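Local coordinates for 11S globulin seed storage protein (Amaranthus hypochondriacus, PDB 3QAC), which probably serves as a seed storage protein, a nutrient reservoir whose double-cupin subunits assemble into hexamers, at residues Asn41-Glu44 / Phe45-Ala48; Ile230-Leu234 / Gln235-Asp239; Val379-Gln382 / Asn383-Ile386. All coordinates share one frame; numbering follows the deposited sequence.

Contact 1. Residues Asn41-Glu44 / Phe45-Ala48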
# COMPACT_ATOMS: atom_id res chain seq x y z
N ASN A 41 -3.51 11.43 19.30
CA ASN A 41 -4.49 12.31 18.66
C ASN A 41 -3.84 13.58 18.18
O ASN A 41 -4.38 14.25 17.32
CB ASN A 41 -5.63 12.68 19.61
CG ASN A 41 -6.61 11.56 19.81
OD1 ASN A 41 -7.17 11.04 18.85
ND2 ASN A 41 -6.83 11.18 21.07
N GLU A 42 -2.70 13.93 18.76
CA GLU A 42 -1.97 15.09 18.26
C GLU A 42 -1.93 15.06 16.74
O GLU A 42 -1.63 14.04 16.12
CB GLU A 42 -0.54 15.10 18.81
CG GLU A 42 -0.50 15.47 20.28
CD GLU A 42 -0.63 16.98 20.51
OE1 GLU A 42 -0.64 17.37 21.70
OE2 GLU A 42 -0.70 17.76 19.51
N GLN A 43 -2.25 16.20 16.14
CA GLN A 43 -2.40 16.28 14.70
C GLN A 43 -1.20 15.68 13.97
O GLN A 43 -1.37 14.96 12.98
CB GLN A 43 -2.56 17.73 14.27
CG GLN A 43 -2.79 17.86 12.79
CD GLN A 43 -3.06 19.27 12.37
OE1 GLN A 43 -3.41 20.13 13.19
NE2 GLN A 43 -2.92 19.54 11.08
N GLU A 44 0.01 15.99 14.42
CA GLU A 44 1.17 15.54 13.67
C GLU A 44 1.36 14.03 13.80
O GLU A 44 1.95 13.42 12.92
CB GLU A 44 2.44 16.32 14.03
CG GLU A 44 2.84 16.30 15.50
CD GLU A 44 2.21 17.45 16.30
OE1 GLU A 44 0.96 17.60 16.26
OE2 GLU A 44 2.97 18.20 16.97
N PHE A 45 0.84 13.42 14.87
CA PHE A 45 0.84 11.96 14.96
C PHE A 45 -0.17 11.37 13.99
O PHE A 45 0.06 10.32 13.40
CB PHE A 45 0.55 11.45 16.36
CG PHE A 45 1.72 11.51 17.28
CD1 PHE A 45 1.59 12.03 18.55
CD2 PHE A 45 2.96 11.07 16.87
CE1 PHE A 45 2.67 12.10 19.41
CE2 PHE A 45 4.05 11.14 17.72
CZ PHE A 45 3.90 11.67 19.01
N ARG A 46 -1.30 12.05 13.84
CA ARG A 46 -2.33 11.58 12.94
C ARG A 46 -1.77 11.66 11.52
O ARG A 46 -1.94 10.75 10.72
CB ARG A 46 -3.63 12.40 13.10
CG ARG A 46 -4.32 12.16 14.44
CD ARG A 46 -5.78 12.63 14.44
NE ARG A 46 -5.88 14.07 14.69
CZ ARG A 46 -6.25 14.95 13.77
NH1 ARG A 46 -6.56 14.52 12.54
NH2 ARG A 46 -6.30 16.25 14.07
N CYS A 47 -1.11 12.77 11.22
CA CYS A 47 -0.47 12.96 9.94
C CYS A 47 0.56 11.85 9.66
O CYS A 47 0.61 11.32 8.56
CB CYS A 47 0.21 14.33 9.90
SG CYS A 47 1.25 14.58 8.44
N ALA A 48 1.38 11.53 10.66
CA ALA A 48 2.46 10.56 10.51
C ALA A 48 1.92 9.14 10.57
O ALA A 48 2.50 8.22 10.00
CB ALA A 48 3.52 10.77 11.58

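Contact 2. Residues Ile230-Leu234 / Gln235-Asp239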
# COMPACT_ATOMS: atom_id res chain seq x y z
N ILE A 230 -5.16 -23.97 36.91
CA ILE A 230 -4.01 -23.38 36.22
C ILE A 230 -4.45 -22.56 35.01
O ILE A 230 -3.89 -21.49 34.75
CB ILE A 230 -2.98 -24.45 35.82
CG1 ILE A 230 -2.14 -24.83 37.04
CG2 ILE A 230 -2.08 -23.94 34.71
CD1 ILE A 230 -0.97 -25.73 36.71
N ALA A 231 -5.46 -23.03 34.30
CA ALA A 231 -6.05 -22.25 33.22
C ALA A 231 -6.45 -20.84 33.69
O ALA A 231 -6.25 -19.87 32.97
CB ALA A 231 -7.24 -22.97 32.60
N GLN A 232 -7.02 -20.75 34.89
CA GLN A 232 -7.41 -19.46 35.48
C GLN A 232 -6.21 -18.55 35.69
O GLN A 232 -6.33 -17.33 35.70
CB GLN A 232 -8.09 -19.66 36.83
CG GLN A 232 -9.36 -20.46 36.79
CD GLN A 232 -10.00 -20.56 38.16
OE1 GLN A 232 -11.09 -20.02 38.38
NE2 GLN A 232 -9.33 -21.24 39.09
N LYS A 233 -5.05 -19.17 35.89
CA LYS A 233 -3.82 -18.41 36.02
C LYS A 233 -3.51 -17.73 34.69
O LYS A 233 -3.14 -16.55 34.65
CB LYS A 233 -2.68 -19.33 36.46
CG LYS A 233 -2.92 -19.92 37.84
CD LYS A 233 -3.21 -18.81 38.85
CE LYS A 233 -1.92 -18.26 39.45
NZ LYS A 233 -1.32 -19.20 40.46
N LEU A 234 -3.68 -18.47 33.60
CA LEU A 234 -3.60 -17.87 32.27
C LEU A 234 -4.45 -16.61 32.22
O LEU A 234 -4.03 -15.58 31.71
CB LEU A 234 -4.06 -18.87 31.22
CG LEU A 234 -2.95 -19.51 30.37
CD1 LEU A 234 -1.63 -19.58 31.11
CD2 LEU A 234 -3.36 -20.89 29.84
N GLN A 235 -5.65 -16.67 32.79
CA GLN A 235 -6.59 -15.59 32.58
C GLN A 235 -6.30 -14.42 33.50
O GLN A 235 -6.79 -13.31 33.27
CB GLN A 235 -8.01 -16.09 32.74
CG GLN A 235 -8.32 -17.17 31.74
CD GLN A 235 -9.66 -17.82 31.97
OE1 GLN A 235 -10.03 -18.14 33.10
NE2 GLN A 235 -10.41 -18.03 30.89
N ALA A 236 -5.47 -14.68 34.51
CA ALA A 236 -4.96 -13.64 35.39
C ALA A 236 -6.05 -12.67 35.86
O ALA A 236 -5.79 -11.49 36.05
CB ALA A 236 -3.84 -12.88 34.72
N GLU A 237 -7.25 -13.18 36.05
CA GLU A 237 -8.33 -12.35 36.58
C GLU A 237 -7.92 -11.79 37.95
O GLU A 237 -8.33 -10.70 38.33
CB GLU A 237 -9.61 -13.18 36.66
CG GLU A 237 -9.33 -14.69 36.58
CD GLU A 237 -10.47 -15.48 35.96
OE1 GLU A 237 -11.44 -14.85 35.47
OE2 GLU A 237 -10.40 -16.74 35.96
N GLN A 238 -7.06 -12.54 38.65
CA GLN A 238 -6.61 -12.17 39.99
C GLN A 238 -5.22 -11.53 39.98
O GLN A 238 -4.43 -11.75 40.89
CB GLN A 238 -6.58 -13.41 40.90
CG GLN A 238 -7.91 -14.15 41.05
CD GLN A 238 -8.98 -13.34 41.79
OE1 GLN A 238 -9.52 -13.79 42.81
NE2 GLN A 238 -9.29 -12.15 41.28
N ASP A 239 -4.92 -10.73 38.95
CA ASP A 239 -3.56 -10.18 38.82
C ASP A 239 -3.59 -8.66 38.84
O ASP A 239 -4.42 -8.03 38.18
CB ASP A 239 -2.88 -10.69 37.56
CG ASP A 239 -1.39 -10.45 37.55
OD1 ASP A 239 -0.96 -9.35 37.96
OD2 ASP A 239 -0.65 -11.35 37.14

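Contact 3. Residues Val379-Gln382 / Asn383-Ile386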
# COMPACT_ATOMS: atom_id res chain seq x y z
N VAL A 379 7.46 15.67 15.56
CA VAL A 379 7.18 14.97 14.33
C VAL A 379 7.51 15.88 13.19
O VAL A 379 6.91 16.96 13.04
CB VAL A 379 5.70 14.58 14.22
CG1 VAL A 379 5.43 13.88 12.88
CG2 VAL A 379 5.31 13.70 15.38
N VAL A 380 8.47 15.47 12.39
CA VAL A 380 8.78 16.15 11.15
C VAL A 380 8.08 15.44 10.00
O VAL A 380 8.42 14.32 9.66
CB VAL A 380 10.28 16.12 10.84
CG1 VAL A 380 10.58 17.11 9.72
CG2 VAL A 380 11.12 16.42 12.11
N PRO A 381 7.07 16.09 9.42
CA PRO A 381 6.38 15.48 8.28
C PRO A 381 7.26 15.38 7.05
O PRO A 381 8.13 16.24 6.79
CB PRO A 381 5.19 16.43 8.03
CG PRO A 381 5.04 17.23 9.33
CD PRO A 381 6.46 17.37 9.83
N GLN A 382 7.04 14.31 6.28
CA GLN A 382 7.71 14.11 5.01
C GLN A 382 7.80 15.42 4.27
O GLN A 382 6.80 16.13 4.14
CB GLN A 382 6.95 13.12 4.13
CG GLN A 382 7.54 13.01 2.71
CD GLN A 382 6.68 12.19 1.75
OE1 GLN A 382 7.16 11.76 0.70
NE2 GLN A 382 5.41 11.97 2.11
N ASN A 383 9.01 15.74 3.81
CA ASN A 383 9.26 16.87 2.95
C ASN A 383 9.35 18.19 3.70
O ASN A 383 9.78 19.18 3.13
CB ASN A 383 8.24 16.96 1.80
CG ASN A 383 8.58 16.02 0.63
OD1 ASN A 383 8.01 16.15 -0.45
ND2 ASN A 383 9.51 15.10 0.85
N PHE A 384 8.96 18.20 4.97
CA PHE A 384 9.12 19.42 5.76
C PHE A 384 10.61 19.67 6.01
O PHE A 384 11.34 18.79 6.47
CB PHE A 384 8.34 19.36 7.08
CG PHE A 384 6.86 19.70 6.96
CD1 PHE A 384 6.21 20.40 7.97
CD2 PHE A 384 6.13 19.31 5.85
CE1 PHE A 384 4.85 20.71 7.89
CE2 PHE A 384 4.77 19.62 5.74
CZ PHE A 384 4.12 20.33 6.78
N ALA A 385 11.05 20.88 5.70
CA ALA A 385 12.44 21.26 5.89
C ALA A 385 12.76 21.51 7.35
O ALA A 385 11.94 22.07 8.10
CB ALA A 385 12.78 22.45 5.06
N ILE A 386 13.95 21.10 7.76
CA ILE A 386 14.36 21.15 9.14
C ILE A 386 15.87 21.37 9.33
O ILE A 386 16.67 20.90 8.53
CB ILE A 386 13.87 19.92 9.93
CG1 ILE A 386 14.54 19.85 11.29
CG2 ILE A 386 14.12 18.62 9.14
CD1 ILE A 386 14.05 18.73 12.13
O HOH W 1 11.35 16.16 6.10

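Contact 1. Residues Asn41-Glu44 / Phe45-Ala48
Arg46 folds back along the first turn of helix 43-48 and reaches Asn41, just ahead of the helix cap. Arg46 NE gives a hydrogen bond of 3.0 Å to Asn41 O. That oxygen sits at the guanidinium edge, near its plane, while the donor is tilted from the plane of the Asn41 carbonyl. A bend in the arginine chain at chi3 (-82°) turns NE toward this oxygen. The same bend lays one guanidinium face over Gln43 CA, with Arg46 NH2 4.0 Å from Gln43 CB. This is the loose side. Asn41 and Arg46 are exposed, and the ion pair from Arg46 NH1 to Glu13 is long and weak. Gln43 runs out extended and spends its NE2 on the backbone oxygen of Glu13.

The other side is buried and tighter. Glu42 CB touches Phe45 CD1 at 3.7 Å, approaching the ring obliquely. Phe45 packs further on strand 377-380. A bend in the Glu44 chain at chi2 (-90°) carries its carboxylate to Thr20, where OE2 takes the backbone N-H. This buried oxygen therefore has a partner. Ala48 CB rests 3.4 Å from Glu44 O. Cys47 SG forms a disulfide with Cys14 and ties the N-terminal segment to the helix.

Backbone bonds hold the turn together. Cys47 N bonds Gln43 O at 2.8 Å, and Ala48 N bonds Glu44 O at 3.0 Å. Glu42 O takes Arg46 N at 3.0 Å and, weakly, Phe45 N. This is the N-capped start of a short helix in the N-terminal cupin half, with Glu42 at the N-cap. Arg46 lies on its exposed face, Phe45 and Ala48 pack on strand 377-380, and the Cys14-Cys47 disulfide pins it.

Contact 2. Residues Ile230-Leu234 / Gln235-Asp239
Gln232 O is gripped by two backbone N-H groups, both through weak bonds. Ala236 N lies 3.0 Å from Gln232 O, and Gln235 N lies 3.1 Å from it. Gln235 N also bonds Ala231 O, at 3.3 Å, and Ala236 N has a second weak bond to Lys233 O. The N-H groups are thus shared between carbonyls three and four residues back, as the helix runs out.

The side chain of Gln235 turns back along the helix. Its CG is beside its own backbone N (chi1 -60°), which brings CG to 3.6 Å from Ala231 O. OE1 passes 3.8 Å from Gln232 CA, but its hydrogen bond goes to Thr217 OG1 of helix 217-224. With an alanine in place of Gln235, Thr217 OG1 would probably lose this partner, and the join between the two helices would probably weaken.

On the outer side, Glu237 crosses Gln232. Glu237 OE2 lies 3.8 Å from Gln232 CB, and the carboxylate stands at 90° to the Gln232 amide plane. They meet through the aliphatic part of the glutamine. Lys233 points elsewhere, and its NZ bonds Gln431 O of the second subunit.

Ala236 leaves the helix with a positive phi of 46°. This is a helix C-terminus ended by a left-handed residue, which also opens a type I turn running to Asp239.

Contact 3. Residues Val379-Gln382 / Asn383-Ile386
The ring of Pro381 lies over one face of the Phe384 ring. Pro381 CG is 3.8 Å from the centroid of the Phe384 ring, close to its normal, in a CH-pi contact. Pro381 CB and CD meet the two flanks next to Phe384 CG. CD touches Phe384 CD1 at 3.6 Å, and CB lies 3.7 Å from Phe384 CD2. Phe384 CG is beside its own backbone N (chi1 -82°), which swings the ring back over the proline.

A second fit is made by Val380 and Ile386, which cross at about a right angle. Val380 CG2 meets Ile386 CD1 at 3.7 Å. Val380 CG1 fills the hollow between Ile386 CG2 and the Phe384 backbone, 3.7 Å from Phe384 O. Ile359 of strand 354-360 adds to this apolar cluster.

Pro381 and Phe384 are the two ends of a type II turn. Val380 and Ile386 flank it on the strands. The hydrogen bond from Phe384 N to Pro381 O, 2.8 Å, closes the turn. Asn383 takes the turn's positive phi (80°), and its ND2 bonds the backbone oxygens of Asn341 and Leu342. A water sits 2.7 Å from Phe384 O.

The contact is buried and largely apolar. Its polar groups therefore need partners close by, and ring and methyl packing probably sets how the two strands meet.

Contacts 1 and 3 are neighbours, with centres about 13 Å apart, although they belong to different cupin halves of the chain. Val379 joins them: its CG2 meets Phe45 CE2 at 3.7 Å, and its CG1 packs on Glu44 and Ala48. Contact 2 stands apart, its centre about 46 Å from that of contact 3 and on the other side of the chain's centre. Contact 3 is buried and rests on apolar packing between two strands. The others are only partly buried. Contact 1 starts a helix with backbone bonds and a surface arginine; contact 2 ends one with mostly weak bonds. Contacts 2 and 3 both reach other subunits.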